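Local coordinates for possible transcriptional regulator, ArsR family protein (Rhodococcus sp. RHA1, PDB 3F6V) that probably binds DNA as a dimeric winged helix-turn-helix transcriptional regulator of the ArsR family, at residues A[52-57]-A[92-97]; A[64-69]-A[79-84]. All coordinates share one frame; numbering follows the deposited sequence.

Interaction 1. Residues A[52-57]-A[92-97]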
loop_
_atom_site.group_PDB
_atom_site.type_symbol
_atom_site.label_atom_id
_atom_site.label_comp_id
_atom_site.label_asym_id
_atom_site.label_seq_id
_atom_site.Cartn_x
_atom_site.Cartn_y
_atom_site.Cartn_z
ATOM N N LEU A 52 2.381 5.443 1.692
ATOM C CA LEU A 52 1.768 4.152 1.685
ATOM C C LEU A 52 1.684 3.598 0.266
ATOM O O LEU A 52 1.989 2.451 0.047
ATOM C CB LEU A 52 0.401 4.260 2.370
ATOM C CG LEU A 52 -0.445 2.982 2.352
ATOM C CD1 LEU A 52 0.218 1.780 2.954
ATOM C CD2 LEU A 52 -1.685 3.298 3.142
ATOM N N GLU A 53 1.302 4.417 -0.703
ATOM C CA GLU A 53 1.292 3.970 -2.090
ATOM C C GLU A 53 2.697 3.513 -2.515
ATOM O O GLU A 53 2.852 2.462 -3.116
ATOM C CB GLU A 53 0.772 5.086 -2.990
ATOM C CG GLU A 53 0.747 4.741 -4.450
ATOM C CD GLU A 53 0.219 5.880 -5.316
ATOM O OE1 GLU A 53 0.270 7.057 -4.898
ATOM O OE2 GLU A 53 -0.215 5.573 -6.448
ATOM N N VAL A 54 3.715 4.310 -2.204
ATOM C CA VAL A 54 5.091 3.947 -2.600
ATOM C C VAL A 54 5.573 2.676 -1.916
ATOM O O VAL A 54 6.134 1.754 -2.556
ATOM C CB VAL A 54 6.050 5.120 -2.280
ATOM C CG1 VAL A 54 7.529 4.668 -2.345
ATOM C CG2 VAL A 54 5.772 6.244 -3.263
ATOM N N ALA A 55 5.346 2.611 -0.625
ATOM C CA ALA A 55 5.868 1.478 0.157
ATOM C C ALA A 55 5.221 0.164 -0.197
ATOM O O ALA A 55 5.819 -0.896 -0.019
ATOM C CB ALA A 55 5.730 1.715 1.644
ATOM N N ALA A 56 3.962 0.212 -0.648
ATOM C CA ALA A 56 3.193 -0.995 -0.844
ATOM C C ALA A 56 3.639 -1.829 -2.054
ATOM O O ALA A 56 3.245 -2.992 -2.182
ATOM C CB ALA A 56 1.726 -0.641 -0.999
ATOM N N GLU A 57 4.455 -1.272 -2.953
ATOM C CA GLU A 57 4.958 -2.032 -4.079
ATOM C C GLU A 57 5.758 -3.232 -3.471
ATOM O O GLU A 57 6.538 -3.022 -2.551
ATOM C CB GLU A 57 5.819 -1.107 -4.950
ATOM C CG GLU A 57 6.057 -1.588 -6.343
ATOM C CD GLU A 57 7.153 -2.612 -6.494
ATOM O OE1 GLU A 57 7.924 -2.829 -5.551
ATOM O OE2 GLU A 57 7.243 -3.189 -7.609
ATOM N N LEU A 92 15.115 2.016 -4.424
ATOM C CA LEU A 92 15.644 2.763 -3.268
ATOM C C LEU A 92 15.559 4.276 -3.452
ATOM O O LEU A 92 15.327 4.997 -2.468
ATOM C CB LEU A 92 17.073 2.325 -2.914
ATOM C CG LEU A 92 17.076 0.896 -2.319
ATOM C CD1 LEU A 92 18.507 0.296 -2.432
ATOM C CD2 LEU A 92 16.607 0.836 -0.865
ATOM N N ARG A 93 15.727 4.764 -4.686
ATOM C CA ARG A 93 15.563 6.193 -4.991
ATOM C C ARG A 93 14.112 6.651 -4.767
ATOM O O ARG A 93 13.857 7.744 -4.247
ATOM C CB ARG A 93 15.963 6.479 -6.444
ATOM C CG ARG A 93 15.926 7.948 -6.828
ATOM C CD ARG A 93 16.287 8.172 -8.300
ATOM N NE ARG A 93 15.853 9.489 -8.784
ATOM C CZ ARG A 93 16.608 10.584 -8.733
ATOM N NH1 ARG A 93 17.835 10.519 -8.224
ATOM N NH2 ARG A 93 16.141 11.740 -9.187
ATOM N N VAL A 94 13.169 5.796 -5.182
ATOM C CA VAL A 94 11.739 6.111 -4.974
ATOM C C VAL A 94 11.445 6.158 -3.468
ATOM O O VAL A 94 10.759 7.092 -2.966
ATOM C CB VAL A 94 10.844 5.120 -5.722
ATOM C CG1 VAL A 94 9.385 5.424 -5.445
ATOM C CG2 VAL A 94 11.027 5.269 -7.243
ATOM N N LEU A 95 11.947 5.171 -2.716
ATOM C CA LEU A 95 11.710 5.144 -1.277
ATOM C C LEU A 95 12.373 6.389 -0.628
ATOM O O LEU A 95 11.876 6.937 0.363
ATOM C CB LEU A 95 12.336 3.893 -0.688
ATOM C CG LEU A 95 11.490 2.652 -0.966
ATOM C CD1 LEU A 95 12.331 1.398 -0.629
ATOM C CD2 LEU A 95 10.257 2.637 -0.092
ATOM N N THR A 96 13.513 6.843 -1.178
ATOM C CA THR A 96 14.211 8.002 -0.634
ATOM C C THR A 96 13.376 9.262 -0.852
ATOM O O THR A 96 13.175 10.073 0.076
ATOM C CB THR A 96 15.579 8.222 -1.313
ATOM O OG1 THR A 96 16.441 7.117 -1.004
ATOM C CG2 THR A 96 16.227 9.501 -0.776
ATOM N N GLU A 97 12.824 9.386 -2.052
ATOM C CA GLU A 97 11.991 10.537 -2.391
ATOM C C GLU A 97 10.751 10.590 -1.491
ATOM O O GLU A 97 10.305 11.673 -1.093
ATOM C CB GLU A 97 11.605 10.489 -3.867
ATOM C CG GLU A 97 10.982 11.782 -4.436
ATOM C CD GLU A 97 11.931 13.005 -4.404
ATOM O OE1 GLU A 97 13.082 12.888 -3.934
ATOM O OE2 GLU A 97 11.518 14.096 -4.838
#
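Val54 reaches from helix 51-55 to helix 85-97 with one methyl, CG1, which touches both Val94 and Leu95. The tighter touch is on Val94, where CG1 of Val54 lies 3.7 Å from CG1 of Val94; CD2 of Leu95 is a little farther, 4.1 Å from the same Val54 methyl. Each valine holds its CG1 anti to the backbone N (chi1 166° in Val54, 177° in Val94), and this sets the two methyls against each other between the helices. Leu95 starts off to one side of the contact, and its CD2 branch bends back to meet Val54. In the winged helix-turn-helix fold of ArsR proteins, helix 85-97 is the second helix of the helix-turn-helix, the one expected to read DNA, and this contact packs its C-terminal end against the first helix of the modelled chain. On the packed flank Leu95 also meets Leu100 and Val101, and Val54 meets Ala98. The outer flank is looser: Val94 is partly exposed, and Arg93 and Glu97 lie exposed on their helix without touching 52-57. Away from this contact, 52-57 faces the second subunit: Leu52 packs on Arg61 and Ala56 on Ala56 of that subunit.

Interaction 2. Residues A[64-69]-A[79-84]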
loop_
_atom_site.group_PDB
_atom_site.type_symbol
_atom_site.label_atom_id
_atom_site.label_comp_id
_atom_site.label_asym_id
_atom_site.label_seq_id
_atom_site.Cartn_x
_atom_site.Cartn_y
_atom_site.Cartn_z
ATOM N N VAL A 64 12.184 -2.578 2.586
ATOM C CA VAL A 64 11.968 -1.983 3.894
ATOM C C VAL A 64 12.194 -3.028 5.008
ATOM O O VAL A 64 12.851 -2.716 6.018
ATOM C CB VAL A 64 10.538 -1.315 3.942
ATOM C CG1 VAL A 64 10.098 -1.064 5.365
ATOM C CG2 VAL A 64 10.564 -0.012 3.118
ATOM N N GLN A 65 11.648 -4.246 4.839
ATOM C CA GLN A 65 11.908 -5.316 5.828
ATOM C C GLN A 65 13.383 -5.626 5.970
ATOM O O GLN A 65 13.877 -5.716 7.103
ATOM C CB GLN A 65 11.198 -6.569 5.426
ATOM C CG GLN A 65 9.679 -6.435 5.564
ATOM C CD GLN A 65 9.021 -7.725 5.246
ATOM O OE1 GLN A 65 9.508 -8.474 4.367
ATOM N NE2 GLN A 65 7.916 -8.030 5.944
ATOM N N LEU A 66 14.079 -5.748 4.849
ATOM C CA LEU A 66 15.502 -6.050 4.909
ATOM C C LEU A 66 16.273 -4.993 5.685
ATOM O O LEU A 66 17.201 -5.309 6.460
ATOM C CB LEU A 66 16.067 -6.247 3.514
ATOM C CG LEU A 66 15.627 -7.499 2.796
ATOM C CD1 LEU A 66 15.949 -7.399 1.309
ATOM C CD2 LEU A 66 16.243 -8.784 3.406
ATOM N N LEU A 67 15.938 -3.736 5.506
ATOM C CA LEU A 67 16.634 -2.656 6.166
ATOM C C LEU A 67 16.394 -2.601 7.674
ATOM O O LEU A 67 17.077 -1.828 8.381
ATOM C CB LEU A 67 16.277 -1.319 5.478
ATOM C CG LEU A 67 16.929 -1.165 4.116
ATOM C CD1 LEU A 67 16.293 0.084 3.446
ATOM C CD2 LEU A 67 18.459 -0.986 4.248
ATOM N N THR A 68 15.454 -3.387 8.187
ATOM C CA THR A 68 15.244 -3.382 9.653
ATOM C C THR A 68 16.422 -3.959 10.426
ATOM O O THR A 68 16.539 -3.695 11.608
ATOM C CB THR A 68 13.957 -4.107 10.097
ATOM O OG1 THR A 68 13.999 -5.470 9.695
ATOM C CG2 THR A 68 12.683 -3.400 9.515
ATOM N N SER A 69 17.272 -4.711 9.731
ATOM C CA SER A 69 18.466 -5.254 10.360
ATOM C C SER A 69 19.665 -4.287 10.296
ATOM O O SER A 69 20.779 -4.632 10.727
ATOM C CB SER A 69 18.819 -6.584 9.701
ATOM O OG SER A 69 19.648 -6.350 8.584
ATOM N N ALA A 79 21.112 -8.408 -3.719
ATOM C CA ALA A 79 21.400 -9.861 -3.714
ATOM C C ALA A 79 20.273 -10.722 -3.179
ATOM O O ALA A 79 20.256 -11.935 -3.329
ATOM C CB ALA A 79 22.679 -10.131 -2.927
ATOM N N HIS A 80 19.290 -10.090 -2.559
ATOM C CA HIS A 80 18.075 -10.800 -2.132
ATOM C C HIS A 80 16.962 -10.956 -3.197
ATOM O O HIS A 80 15.892 -11.518 -2.913
ATOM C CB HIS A 80 17.474 -10.070 -0.933
ATOM C CG HIS A 80 18.231 -10.262 0.339
ATOM N ND1 HIS A 80 19.237 -9.408 0.738
ATOM C CD2 HIS A 80 18.109 -11.186 1.324
ATOM C CE1 HIS A 80 19.707 -9.796 1.911
ATOM N NE2 HIS A 80 19.050 -10.880 2.282
ATOM N N PHE A 81 17.183 -10.412 -4.390
ATOM C CA PHE A 81 16.162 -10.413 -5.436
ATOM C C PHE A 81 16.732 -10.869 -6.780
ATOM O O PHE A 81 17.915 -10.613 -7.056
ATOM C CB PHE A 81 15.612 -9.007 -5.659
ATOM C CG PHE A 81 15.085 -8.355 -4.430
ATOM C CD1 PHE A 81 15.943 -7.624 -3.615
ATOM C CD2 PHE A 81 13.717 -8.396 -4.126
ATOM C CE1 PHE A 81 15.473 -6.986 -2.473
ATOM C CE2 PHE A 81 13.238 -7.760 -2.982
ATOM C CZ PHE A 81 14.109 -7.059 -2.169
ATOM N N PRO A 82 15.886 -11.484 -7.632
ATOM C CA PRO A 82 16.285 -11.706 -9.031
ATOM C C PRO A 82 16.562 -10.416 -9.839
ATOM O O PRO A 82 17.303 -10.458 -10.827
ATOM C CB PRO A 82 15.106 -12.505 -9.630
ATOM C CG PRO A 82 13.970 -12.373 -8.685
ATOM C CD PRO A 82 14.579 -12.099 -7.323
ATOM N N ALA A 83 15.982 -9.286 -9.432
ATOM C CA ALA A 83 16.165 -8.023 -10.145
ATOM C C ALA A 83 17.601 -7.496 -10.041
ATOM O O ALA A 83 18.307 -7.788 -9.083
ATOM C CB ALA A 83 15.185 -6.980 -9.632
ATOM N N SER A 84 18.001 -6.703 -11.026
ATOM C CA SER A 84 19.353 -6.136 -11.085
ATOM C C SER A 84 19.633 -5.117 -9.996
ATOM O O SER A 84 18.700 -4.574 -9.379
ATOM C CB SER A 84 19.564 -5.469 -12.443
ATOM O OG SER A 84 18.895 -4.229 -12.479
#
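Leu66, on helix 58-66, sets its forked end against two neighbours in the 79-84 loop. CD2 sits over the centre of one face of the His80 imidazole, 3.6 Å above its plane and only 11° off the ring normal, a CH-pi contact. CD1 touches both His80 and Phe81: it is 3.8 Å from His80 CG at the root of the imidazole, and also 3.8 Å from Phe81 CE1, which it meets obliquely. Leu66 carries CG beside the backbone N (chi1 -70°), which aims the fork at the loop so that both branches find an aromatic partner. The CB of His80 already points toward the helix, whereas Phe81 leaves its backbone to one side and only the end of its ring swings in. This loop joins helix 74-78 to helix 85-97 and is the turn of the helix-turn-helix in the ArsR winged-helix domain; the contact ties that turn to the preceding helix 58-66. Phe81 also touches Thr59, Arg62 and Leu63 of the same helix, while Leu66 packs on Leu77 of helix 74-78. His80 ND1 makes a weak hydrogen bond to the carbonyl O of Asn76. At the far end of the loop Ser84 is the N-cap of helix 85-97, its OG bonded to Ala87 N.

Interaction 1 is largely buried near the centre of the chain, whereas interaction 2 lies at the surface. Both are apolar, with no hydrogen bond across either, but aliphatic methyls alone make the first and a leucine against two aromatic rings makes the second. Along the chain, 64-69 and 79-84 are nested inside the loop closed by 52-57 and 92-97. Both join the helix-turn-helix to earlier helices: interaction 2 at the turn to 58-66, interaction 1 at the C-terminal end of helix 85-97 to 51-55. They meet where Leu95 CD2 packs 4.2 Å from Val64 CG2, and both 52-57 and 64-69 also touch the second subunit.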